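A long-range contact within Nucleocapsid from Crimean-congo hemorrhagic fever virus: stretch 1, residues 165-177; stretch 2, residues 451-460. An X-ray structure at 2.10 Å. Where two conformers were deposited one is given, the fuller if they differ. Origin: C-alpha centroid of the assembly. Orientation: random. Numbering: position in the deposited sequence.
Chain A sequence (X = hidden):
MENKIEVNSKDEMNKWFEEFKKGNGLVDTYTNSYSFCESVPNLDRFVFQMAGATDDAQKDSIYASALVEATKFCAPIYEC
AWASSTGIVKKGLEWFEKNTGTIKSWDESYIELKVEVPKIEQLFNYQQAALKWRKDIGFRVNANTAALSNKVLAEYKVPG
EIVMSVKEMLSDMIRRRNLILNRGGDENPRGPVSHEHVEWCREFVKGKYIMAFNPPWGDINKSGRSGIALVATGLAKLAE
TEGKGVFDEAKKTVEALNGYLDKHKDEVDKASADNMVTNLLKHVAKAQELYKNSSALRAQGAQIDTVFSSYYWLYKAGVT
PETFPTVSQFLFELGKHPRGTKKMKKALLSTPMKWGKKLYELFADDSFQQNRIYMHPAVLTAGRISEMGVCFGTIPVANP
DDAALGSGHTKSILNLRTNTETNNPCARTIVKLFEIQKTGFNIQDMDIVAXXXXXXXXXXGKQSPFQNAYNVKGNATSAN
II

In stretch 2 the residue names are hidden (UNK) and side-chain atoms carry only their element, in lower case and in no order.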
ATOM      1  N   SER A 165     -23.778   4.584   9.019  1.00 45.13           N
ATOM      2  CA  SER A 165     -22.899   5.197   7.987  1.00 43.20           C
ATOM      3  C   SER A 165     -21.670   4.345   7.694  1.00 41.36           C
ATOM      4  O   SER A 165     -21.317   4.150   6.552  1.00 40.35           O
ATOM      5  CB  SER A 165     -22.420   6.596   8.413  1.00 42.62           C
ATOM      6  OG  SER A 165     -23.427   7.566   8.207  1.00 43.90           O
ATOM      7  N   VAL A 166     -21.036   3.828   8.727  1.00 41.03           N
ATOM      8  CA  VAL A 166     -19.899   2.923   8.523  1.00 40.03           C
ATOM      9  C   VAL A 166     -20.340   1.660   7.793  1.00 40.55           C
ATOM     10  O   VAL A 166     -19.677   1.227   6.881  1.00 39.02           O
ATOM     11  CB  VAL A 166     -19.213   2.587   9.870  1.00 40.80           C
ATOM     12  CG1 VAL A 166     -18.195   1.444   9.721  1.00 40.07           C
ATOM     13  CG2 VAL A 166     -18.579   3.859  10.447  1.00 38.99           C
ATOM     14  N   LYS A 167     -21.467   1.093   8.213  1.00 42.73           N
ATOM     15  CA  LYS A 167     -22.044  -0.104   7.559  1.00 44.23           C
ATOM     16  C   LYS A 167     -22.413   0.140   6.085  1.00 43.96           C
ATOM     17  O   LYS A 167     -22.270  -0.762   5.241  1.00 44.30           O
ATOM     18  CB  LYS A 167     -23.211  -0.669   8.362  1.00 46.66           C
ATOM     19  CG  LYS A 167     -22.748  -1.485   9.606  1.00 48.92           C
ATOM     20  CD  LYS A 167     -23.893  -2.101  10.380  1.00 52.19           C
ATOM     21  CE  LYS A 167     -23.387  -3.121  11.471  1.00 54.32           C
ATOM     22  NZ  LYS A 167     -24.496  -3.679  12.299  1.00 56.41           N
ATOM     23  N   GLU A 168     -22.857   1.359   5.761  1.00 44.01           N
ATOM     24  CA  GLU A 168     -23.127   1.730   4.351  1.00 43.56           C
ATOM     25  C   GLU A 168     -21.833   1.779   3.527  1.00 41.49           C
ATOM     26  O   GLU A 168     -21.809   1.283   2.391  1.00 40.84           O
ATOM     27  CB  GLU A 168     -23.874   3.065   4.252  1.00 44.08           C
ATOM     28  CG  GLU A 168     -24.057   3.580   2.831  1.00 44.07           C
ATOM     29  CD  GLU A 168     -24.624   4.967   2.778  1.00 46.49           C
ATOM     30  OE1 GLU A 168     -25.308   5.427   3.740  1.00 48.04           O
ATOM     31  OE2 GLU A 168     -24.385   5.611   1.747  1.00 48.06           O
ATOM     32  N   MET A 169     -20.769   2.375   4.101  1.00 40.41           N
ATOM     33  CA  MET A 169     -19.435   2.390   3.491  1.00 38.76           C
ATOM     34  C   MET A 169     -18.962   0.995   3.154  1.00 39.35           C
ATOM     35  O   MET A 169     -18.556   0.758   2.037  1.00 39.23           O
ATOM     36  CB  MET A 169     -18.395   3.098   4.372  1.00 37.56           C
ATOM     37  CG  MET A 169     -18.620   4.602   4.422  1.00 36.18           C
ATOM     38  SD  MET A 169     -17.479   5.463   5.477  1.00 35.03           S
ATOM     39  CE  MET A 169     -16.063   5.545   4.378  1.00 30.96           C
ATOM     40  N   LEU A 170     -19.036   0.083   4.119  1.00 40.69           N
ATOM     41  CA  LEU A 170     -18.703  -1.331   3.903  1.00 41.46           C
ATOM     42  C   LEU A 170     -19.536  -2.049   2.813  1.00 42.61           C
ATOM     43  O   LEU A 170     -18.986  -2.870   2.050  1.00 43.18           O
ATOM     44  CB  LEU A 170     -18.808  -2.102   5.214  1.00 42.60           C
ATOM     45  CG  LEU A 170     -17.668  -1.877   6.198  1.00 42.81           C
ATOM     46  CD1 LEU A 170     -18.022  -2.570   7.543  1.00 44.81           C
ATOM     47  CD2 LEU A 170     -16.367  -2.479   5.640  1.00 42.21           C
ATOM     48  N   SER A 171     -20.831  -1.759   2.734  1.00 43.32           N
ATOM     49  CA  SER A 171     -21.682  -2.322   1.663  1.00 44.21           C
ATOM     50  C   SER A 171     -21.193  -1.919   0.269  1.00 43.22           C
ATOM     51  O   SER A 171     -21.192  -2.738  -0.685  1.00 43.21           O
ATOM     52  CB  SER A 171     -23.132  -1.875   1.835  1.00 45.36           C
ATOM     53  OG  SER A 171     -23.635  -2.261   3.117  1.00 46.40           O
ATOM     54  N   ASP A 172     -20.791  -0.663   0.131  1.00 41.84           N
ATOM     55  CA  ASP A 172     -20.284  -0.222  -1.146  1.00 41.45           C
ATOM     56  C   ASP A 172     -18.895  -0.829  -1.381  1.00 40.96           C
ATOM     57  O   ASP A 172     -18.535  -1.159  -2.516  1.00 40.77           O
ATOM     58  CB  ASP A 172     -20.192   1.297  -1.202  1.00 40.42           C
ATOM     59  CG  ASP A 172     -19.754   1.785  -2.562  1.00 38.98           C
ATOM     60  OD1 ASP A 172     -20.409   1.440  -3.570  1.00 40.50           O
ATOM     61  OD2 ASP A 172     -18.760   2.485  -2.600  1.00 36.89           O
ATOM     62  N   MET A 173     -18.120  -0.959  -0.311  1.00 41.12           N
ATOM     63  CA  MET A 173     -16.773  -1.515  -0.427  1.00 41.41           C
ATOM     64  C   MET A 173     -16.892  -2.969  -0.865  1.00 43.36           C
ATOM     65  O   MET A 173     -16.196  -3.366  -1.787  1.00 43.81           O
ATOM     66  CB  MET A 173     -15.961  -1.348   0.876  1.00 40.89           C
ATOM     67  CG  MET A 173     -15.659   0.099   1.217  1.00 40.62           C
ATOM     68  SD  MET A 173     -15.333   0.528   2.960  1.00 41.15           S
ATOM     69  CE  MET A 173     -13.701  -0.185   3.221  1.00 41.01           C
ATOM     70  N   ILE A 174     -17.788  -3.743  -0.236  1.00 45.52           N
ATOM     71  CA  ILE A 174     -18.023  -5.169  -0.625  1.00 47.36           C
ATOM     72  C   ILE A 174     -18.611  -5.297  -2.039  1.00 48.49           C
ATOM     73  O   ILE A 174     -18.250  -6.221  -2.779  1.00 49.27           O
ATOM     74  CB  ILE A 174     -18.925  -5.924   0.401  1.00 49.18           C
ATOM     75  CG1 ILE A 174     -18.253  -6.004   1.794  1.00 49.07           C
ATOM     76  CG2 ILE A 174     -19.255  -7.390  -0.075  1.00 50.98           C
ATOM     77  CD1 ILE A 174     -19.209  -6.486   2.940  1.00 50.61           C
ATOM     78  N   ARG A 175     -19.531  -4.394  -2.408  1.00 49.09           N
ATOM     79  CA  ARG A 175     -20.008  -4.284  -3.795  1.00 49.83           C
ATOM     80  C   ARG A 175     -18.819  -4.151  -4.781  1.00 49.48           C
ATOM     81  O   ARG A 175     -18.800  -4.813  -5.823  1.00 49.65           O
ATOM     82  CB  ARG A 175     -20.943  -3.080  -3.964  1.00 49.66           C
ATOM     83  CG  ARG A 175     -21.477  -2.851  -5.404  1.00 49.56           C
ATOM     84  CD  ARG A 175     -22.162  -1.508  -5.535  1.00 48.60           C
ATOM     85  NE  ARG A 175     -21.208  -0.387  -5.532  1.00 45.43           N
ATOM     86  CZ  ARG A 175     -20.561   0.096  -6.599  1.00 42.94           C
ATOM     87  NH1 ARG A 175     -20.726  -0.424  -7.810  1.00 43.36           N
ATOM     88  NH2 ARG A 175     -19.731   1.116  -6.441  1.00 39.37           N
ATOM     89  N   ARG A 176     -17.843  -3.289  -4.433  1.00 48.82           N
ATOM     90  CA  ARG A 176     -16.631  -3.046  -5.265  1.00 48.63           C
ATOM     91  C   ARG A 176     -15.717  -4.268  -5.324  1.00 50.18           C
ATOM     92  O   ARG A 176     -15.289  -4.693  -6.390  1.00 50.52           O
ATOM     93  CB  ARG A 176     -15.829  -1.813  -4.764  1.00 46.57           C
ATOM     94  CG  ARG A 176     -16.490  -0.472  -5.076  1.00 45.46           C
ATOM     95  CD  ARG A 176     -15.883   0.703  -4.237  1.00 43.71           C
ATOM     96  NE  ARG A 176     -16.707   1.887  -4.438  1.00 42.98           N
ATOM     97  CZ  ARG A 176     -16.623   2.723  -5.467  1.00 43.69           C
ATOM     98  NH1 ARG A 176     -15.710   2.547  -6.429  1.00 44.97           N
ATOM     99  NH2 ARG A 176     -17.458   3.759  -5.545  1.00 42.50           N
ATOM    100  N   ARG A 177     -15.430  -4.816  -4.161  1.00 52.05           N
ATOM    101  CA  ARG A 177     -14.626  -6.005  -4.027  1.00 53.86           C
ATOM    102  C   ARG A 177     -15.217  -7.148  -4.853  1.00 56.01           C
ATOM    103  O   ARG A 177     -14.477  -7.823  -5.575  1.00 56.29           O
ATOM    104  CB  ARG A 177     -14.533  -6.377  -2.551  1.00 54.72           C
ATOM    105  CG  ARG A 177     -13.629  -7.565  -2.196  1.00 57.92           C
ATOM    106  CD  ARG A 177     -13.503  -7.714  -0.643  1.00 61.08           C
ATOM    107  NE  ARG A 177     -12.704  -8.897  -0.304  1.00 64.78           N
ATOM    108  CZ  ARG A 177     -13.153 -10.158  -0.291  1.00 68.50           C
ATOM    109  NH1 ARG A 177     -14.429 -10.449  -0.588  1.00 70.98           N
ATOM    110  NH2 ARG A 177     -12.316 -11.155   0.026  1.00 69.96           N
ATOM    111  N   UNK A 451     -12.178   8.204   1.205  1.00 34.10           N
ATOM    112  CA  UNK A 451     -12.679   7.916   2.565  1.00 34.47           C
ATOM    113  C   UNK A 451     -12.863   6.431   2.800  1.00 35.02           C
ATOM    114  O   UNK A 451     -12.658   5.968   3.912  1.00 35.32           O
ATOM    115  o   UNK A 451     -14.941   8.300   1.825  1.00 34.88           O
ATOM    116  c   UNK A 451     -13.992   8.665   2.816  1.00 34.93           C
ATOM    117  N   UNK A 452     -13.250   5.683   1.764  1.00 35.00           N
ATOM    118  CA  UNK A 452     -13.319   4.205   1.855  1.00 36.16           C
ATOM    119  C   UNK A 452     -11.932   3.551   2.012  1.00 36.55           C
ATOM    120  O   UNK A 452     -11.785   2.620   2.823  1.00 37.12           O
ATOM    121  o   UNK A 452     -17.523   3.636  -0.462  1.00 37.94           O
ATOM    122  c   UNK A 452     -15.512   3.919   0.720  1.00 37.06           C
ATOM    123  c   UNK A 452     -16.308   3.357  -0.400  1.00 37.03           C
ATOM    124  o   UNK A 452     -15.743   2.640  -1.216  1.00 35.48           O
ATOM    125  c   UNK A 452     -14.060   3.596   0.664  1.00 36.10           C
ATOM    126  N   UNK A 453     -10.934   4.056   1.258  1.00 35.93           N
ATOM    127  CA  UNK A 453      -9.523   3.629   1.353  0.50 35.57           C
ATOM    128  C   UNK A 453      -9.073   3.889   2.808  1.00 35.98           C
ATOM    129  O   UNK A 453      -8.446   3.048   3.435  1.00 36.44           O
ATOM    130  c   UNK A 453      -7.280   4.165   0.152  0.50 34.62           C
ATOM    131  n   UNK A 453      -6.766   2.916  -0.164  0.50 36.40           N
ATOM    132  c   UNK A 453      -6.216   4.997   0.239  0.50 34.17           C
ATOM    133  c   UNK A 453      -8.744   4.448   0.284  0.50 34.73           C
ATOM    134  n   UNK A 453      -5.085   4.252  -0.002  0.50 33.10           N
ATOM    135  c   UNK A 453      -5.443   2.999  -0.241  0.50 35.35           C
ATOM    136  N   UNK A 454      -9.418   5.079   3.330  1.00 35.32           N
ATOM    137  CA  UNK A 454      -9.062   5.410   4.707  1.00 35.74           C
ATOM    138  C   UNK A 454      -9.708   4.447   5.733  1.00 36.48           C
ATOM    139  O   UNK A 454      -9.038   3.997   6.618  1.00 37.29           O
ATOM    140  c   UNK A 454      -9.411   6.842   5.058  1.00 35.24           C
ATOM    141  c   UNK A 454      -8.561   7.965   4.449  1.00 36.06           C
ATOM    142  c   UNK A 454      -7.051   7.993   4.899  1.00 34.30           C
ATOM    143  c   UNK A 454      -9.281   9.318   4.765  1.00 36.43           C
ATOM    144  N   UNK A 455     -10.989   4.149   5.598  1.00 36.81           N
ATOM    145  CA  UNK A 455     -11.659   3.187   6.493  1.00 37.69           C
ATOM    146  C   UNK A 455     -11.026   1.800   6.453  1.00 38.52           C
ATOM    147  O   UNK A 455     -10.824   1.158   7.484  1.00 38.56           O
ATOM    148  c   UNK A 455     -15.480   2.104   6.612  1.00 39.13           C
ATOM    149  c   UNK A 455     -13.935   2.590   8.518  1.00 39.07           C
ATOM    150  c   UNK A 455     -14.013   2.160   7.078  1.00 38.68           C
ATOM    151  c   UNK A 455     -13.154   3.071   6.163  1.00 37.98           C
ATOM    152  N   UNK A 456     -10.734   1.355   5.251  1.00 38.54           N
ATOM    153  CA  UNK A 456     -10.125   0.053   5.008  1.00 39.93           C
ATOM    154  C   UNK A 456      -8.840  -0.050   5.807  1.00 40.04           C
ATOM    155  O   UNK A 456      -8.652  -0.964   6.571  1.00 40.89           O
ATOM    156  c   UNK A 456      -9.418  -3.614   2.732  1.00 48.14           C
ATOM    157  c   UNK A 456      -8.097  -1.872   2.887  1.00 44.07           C
ATOM    158  n   UNK A 456     -10.161  -2.569   3.052  1.00 47.43           N
ATOM    159  c   UNK A 456      -9.350  -1.456   3.158  1.00 41.99           C
ATOM    160  n   UNK A 456      -8.164  -3.213   2.618  1.00 46.04           N
ATOM    161  c   UNK A 456      -9.869  -0.121   3.517  1.00 39.59           C
ATOM    162  N   UNK A 457      -7.995   0.947   5.636  1.00 39.61           N
ATOM    163  CA  UNK A 457      -6.737   1.050   6.338  1.00 40.36           C
ATOM    164  C   UNK A 457      -6.869   1.115   7.834  1.00 40.84           C
ATOM    165  O   UNK A 457      -6.050   0.560   8.501  1.00 41.27           O
ATOM    166  c   UNK A 457      -5.425   1.903   4.441  1.00 42.42           C
ATOM    167  c   UNK A 457      -5.963   2.251   5.828  1.00 39.77           C
ATOM    168  o   UNK A 457      -4.111   3.824   4.373  1.00 46.09           O
ATOM    169  c   UNK A 457      -4.849   3.030   3.777  1.00 44.02           C
ATOM    170  n   UNK A 457      -5.158   3.152   2.518  1.00 46.71           N
ATOM    171  N   UNK A 458      -7.881   1.820   8.345  1.00 40.66           N
ATOM    172  CA  UNK A 458      -8.142   1.809   9.767  1.00 41.60           C
ATOM    173  C   UNK A 458      -8.575   0.425  10.189  1.00 42.85           C
ATOM    174  O   UNK A 458      -8.204  -0.016  11.250  1.00 44.71           O
ATOM    175  c   UNK A 458      -9.239   2.808  10.149  1.00 41.83           C
ATOM    176  o   UNK A 458      -9.301   2.949  11.537  1.00 42.11           O
ATOM    177  N   UNK A 459      -9.350  -0.257   9.362  1.00 43.22           N
ATOM    178  CA  UNK A 459      -9.844  -1.616   9.680  1.00 45.04           C
ATOM    179  C   UNK A 459      -8.743  -2.712   9.648  1.00 45.80           C
ATOM    180  O   UNK A 459      -8.870  -3.732  10.358  1.00 47.39           O
ATOM    181  c   UNK A 459     -12.990  -1.409  10.343  1.00 47.72           C
ATOM    182  c   UNK A 459     -12.368  -1.297   8.913  1.00 45.45           C
ATOM    183  c   UNK A 459     -13.298  -1.866   7.892  1.00 45.84           C
ATOM    184  c   UNK A 459     -11.016  -2.021   8.770  1.00 44.85           C
ATOM    185  N   UNK A 460      -7.689  -2.516   8.838  1.00 44.98           N
ATOM    186  CA  UNK A 460      -6.590  -3.452   8.835  1.00 46.12           C
ATOM    187  C   UNK A 460      -5.725  -3.250  10.104  1.00 46.98           C
ATOM    188  O   UNK A 460      -4.991  -4.145  10.475  1.00 48.67           O
ATOM    189  c   UNK A 460      -5.725  -3.405   7.560  1.00 45.23           C
ATOM    190  c   UNK A 460      -4.920  -2.172   7.529  1.00 44.98           C
ATOM    191  c   UNK A 460      -6.620  -3.547   6.264  1.00 44.01           C
TER

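Both stretches are helical, and their axes approach to 10.5 Å at 100° between N-to-C directions. The side-chain atoms of stretch 2 identify each position; the contacts, where there are any, show its role.

Position 451 carries one carbon and then one oxygen, unbranched. That oxygen lies 3.9 Å from M169 CE, while the backbone O of 451 is closer to the same methyl, 3.5 Å from M169 CE. A two-atom side chain ending in oxygen is serine, S451.

Position 452 has three carbons in a row, the third carrying two oxygens. These oxygens reach D172 and R176, and the whole group sits among M169, D172, M173 and R176, a knob in a hole. The carboxylate on a three-carbon chain identifies E452. Chi1 of -70° (m) and chi2 of 180° (t) extend it across stretch 1, although its CA-to-CB bond points sideways.

Position 453 bears one carbon and a five-membered ring of three carbons and two nitrogens, an imidazole. Its CB points away, and nothing on stretch 1 is within contact range. This is H453.

Position 454 has four carbons forked at the second and leaves stretch 1 untouched; its CA-to-CB bond points sideways. The fork beyond CB gives leucine, L454.

Position 455 shows the same four-carbon fork, now with CB pointing toward stretch 1. It is L455, and its CD2 lies 3.8 Å from M169 CB, 4.0 Å from M173 SD and 4.2 Å from V166 CG1.

Position 456 again carries an imidazole on one carbon. Its CB is 3.8 Å from M173 CE, which lies at the ring edge, near the ring plane. The residue is H456.

Position 457 has three carbons, the third holding one oxygen and one nitrogen; this terminal amide is Q457, out of reach of stretch 1.

Position 458 repeats the carbon-oxygen pattern without contact and is S458.

Position 459 has four carbons forked at the second, with CB toward stretch 1. This is L459, whose CD1 stands 3.9 Å from L170 CD2; the L170 CB points away, but the end of its side chain comes nearer.

Position 460 has one carbon carrying two more. Branching at CB means valine, V460, and it makes no contact.

The contact buries 468 Å² in all, with E452 contributing the largest share. Residues 452, 455, 456 and 459 follow helical spacing, bringing successive turns against stretch 1. Apolar packing centres on L455 between the V166, M169 and M173 side chains. The polar end is less simple: D172 OD2 lies 2.7 Å from E452 OE2, a distance at which one acid probably holds a proton. R176 offsets the crowded negative charge, its NE donating to D172 OD2 at 2.8 Å. By contrast, R176 NE and E452 OE1, 3.4 Å apart, form a salt bridge of charges alone, because the oxygen lies well out of the guanidinium plane.

Stretch 2, residues 451-460: SEHLLHQSLV
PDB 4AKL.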